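Local coordinates for protein IMPACT family member YigZ (Escherichia coli, PDB 1VI7) that is of uncertain function, but as an IMPACT family member may bind anions and guanine ribonucleotides and hydrolyse ribonucleoside triphosphates, at residues 100-105 / 118-123. Residues are numbered along the deposited sequence; the frame is centred on the assembly and turned at random.
Sequences AVVVRY and KAYGGG
Y120 reaches from its helix to the strand 98-105 and touches V102 with its ring and R104 with its hydroxyl. Its CB points neither at the strand nor away from it, and the outer part of the side chain makes the contact. With CG anti to the carbonyl carbon (chi1 -73°), the ring extends toward the strand. One edge of the ring then faces V102. CD1 lies 3.5 Å from V102 CB, and CE1 is 3.6 Å from the same atom. V102 CB sits near the ring plane, so the valine meets an edge and does not stack on a face. CG1 of V102 also lies 3.6 Å from Y120 CD1. CG2 is more distant, at 3.9 Å from Y120 CD1. At the tip, Y120 OH comes within 3.4 Å of R104 CB and 3.7 Å of R104 CD. This is packing against the aliphatic part of the arginine, which runs extended from CG to NE and crosses the tyrosine at about a right angle. The guanidinium plane stands 87° from the ring plane. The polar ends meet through a third residue: E77 OE1 is hydrogen-bonded to Y120 OH and forms a salt bridge with R104 NH1. The shared carboxylate oxygen ties the helix side chain to the strand side chain. E77 probably also eases the closeness of R104 NH1 to R53 NH2, two like charges. A119 adds little: its O lies 4.2 Å from V102 CG1. All four touching residues are buried. Within the UPF0029 family region, the contact packs helix 113-128 against strand 98-105, the middle strand of a five-stranded antiparallel sheet, between strands 23-31 and 57-60. M86 of helix 84-93 touches both V102 and Y120, while A119 rests on F25 of strand 23-31.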
loop_
_atom_site.group_PDB
_atom_site.type_symbol
_atom_site.label_atom_id
_atom_site.label_comp_id
_atom_site.label_asym_id
_atom_site.label_seq_id
_atom_site.Cartn_x
_atom_site.Cartn_y
_atom_site.Cartn_z
ATOM N N ALA A 100 -4.545 2.605 9.157
ATOM C CA ALA A 100 -5.621 2.420 10.144
ATOM C C ALA A 100 -5.988 3.739 10.803
ATOM O O ALA A 100 -5.165 4.652 10.836
ATOM C CB ALA A 100 -5.187 1.400 11.197
ATOM N N VAL A 101 -7.260 3.896 11.173
ATOM C CA VAL A 101 -7.712 5.063 11.849
ATOM C C VAL A 101 -8.599 4.776 13.060
ATOM O O VAL A 101 -9.687 4.213 12.968
ATOM C CB VAL A 101 -8.473 6.065 10.975
ATOM C CG1 VAL A 101 -9.086 7.159 11.872
ATOM C CG2 VAL A 101 -7.566 6.721 9.947
ATOM N N VAL A 102 -8.139 5.242 14.236
ATOM C CA VAL A 102 -9.068 5.080 15.391
ATOM C C VAL A 102 -9.787 6.412 15.536
ATOM O O VAL A 102 -9.274 7.400 14.961
ATOM C CB VAL A 102 -8.364 4.534 16.599
ATOM C CG1 VAL A 102 -9.347 4.062 17.666
ATOM C CG2 VAL A 102 -7.486 3.331 16.197
ATOM N N VAL A 103 -11.071 6.441 15.837
ATOM C CA VAL A 103 -11.871 7.668 15.908
ATOM C C VAL A 103 -12.376 7.824 17.329
ATOM O O VAL A 103 -13.068 6.939 17.850
ATOM C CB VAL A 103 -13.008 7.616 14.884
ATOM C CG1 VAL A 103 -14.082 8.677 15.120
ATOM C CG2 VAL A 103 -12.430 7.820 13.467
ATOM N N ARG A 104 -11.984 8.916 18.042
ATOM C CA ARG A 104 -12.441 8.929 19.416
ATOM C C ARG A 104 -13.528 9.925 19.745
ATOM O O ARG A 104 -13.432 11.128 19.579
ATOM C CB ARG A 104 -11.299 8.992 20.434
ATOM C CG ARG A 104 -11.821 8.587 21.837
ATOM C CD ARG A 104 -10.911 9.104 22.904
ATOM N NE ARG A 104 -11.302 8.767 24.279
ATOM C CZ ARG A 104 -10.543 9.190 25.301
ATOM N NH1 ARG A 104 -9.448 9.903 25.027
ATOM N NH2 ARG A 104 -10.855 8.913 26.549
ATOM N N TYR A 105 -14.604 9.389 20.307
ATOM C CA TYR A 105 -15.719 10.154 20.833
ATOM C C TYR A 105 -15.596 10.107 22.375
ATOM O O TYR A 105 -15.757 9.032 22.950
ATOM C CB TYR A 105 -17.037 9.543 20.393
ATOM C CG TYR A 105 -17.491 9.741 18.965
ATOM C CD1 TYR A 105 -18.251 10.848 18.590
ATOM C CD2 TYR A 105 -17.255 8.769 17.993
ATOM C CE1 TYR A 105 -18.689 11.005 17.290
ATOM C CE2 TYR A 105 -17.699 8.918 16.689
ATOM C CZ TYR A 105 -18.407 10.045 16.340
ATOM O OH TYR A 105 -18.846 10.220 15.050
ATOM N N LYS A 118 -4.461 0.501 25.263
ATOM C CA LYS A 118 -5.279 -0.673 24.948
ATOM C C LYS A 118 -6.468 -0.305 24.068
ATOM O O LYS A 118 -7.072 -1.167 23.401
ATOM C CB LYS A 118 -5.683 -1.439 26.179
ATOM C CG LYS A 118 -4.709 -1.479 27.325
ATOM C CD LYS A 118 -3.828 -2.724 27.394
ATOM C CE LYS A 118 -2.661 -2.504 28.353
ATOM N NZ LYS A 118 -3.120 -2.216 29.754
ATOM N N ALA A 119 -6.793 0.977 23.964
ATOM C CA ALA A 119 -7.916 1.406 23.164
ATOM C C ALA A 119 -7.487 1.629 21.714
ATOM O O ALA A 119 -8.267 1.438 20.783
ATOM C CB ALA A 119 -8.569 2.642 23.727
ATOM N N TYR A 120 -6.237 2.000 21.534
ATOM C CA TYR A 120 -5.710 2.264 20.211
ATOM C C TYR A 120 -5.004 1.056 19.642
ATOM O O TYR A 120 -5.376 0.614 18.559
ATOM C CB TYR A 120 -4.791 3.484 20.282
ATOM C CG TYR A 120 -5.614 4.754 20.454
ATOM C CD1 TYR A 120 -6.382 5.195 19.381
ATOM C CD2 TYR A 120 -5.663 5.462 21.647
ATOM C CE1 TYR A 120 -7.154 6.326 19.505
ATOM C CE2 TYR A 120 -6.459 6.580 21.775
ATOM C CZ TYR A 120 -7.184 7.021 20.694
ATOM O OH TYR A 120 -7.973 8.144 20.781
ATOM N N GLY A 121 -3.971 0.577 20.329
ATOM C CA GLY A 121 -3.247 -0.611 19.891
ATOM C C GLY A 121 -4.261 -1.746 19.740
ATOM O O GLY A 121 -4.514 -2.271 18.651
ATOM N N GLY A 122 -4.980 -2.022 20.819
ATOM C CA GLY A 122 -6.020 -3.018 20.865
ATOM C C GLY A 122 -7.086 -2.877 19.797
ATOM O O GLY A 122 -7.709 -3.853 19.385
ATOM N N GLY A 123 -7.472 -1.646 19.484
ATOM C CA GLY A 123 -8.458 -1.352 18.460
ATOM C C GLY A 123 -7.955 -1.877 17.119
ATOM O O GLY A 123 -8.654 -2.679 16.487
#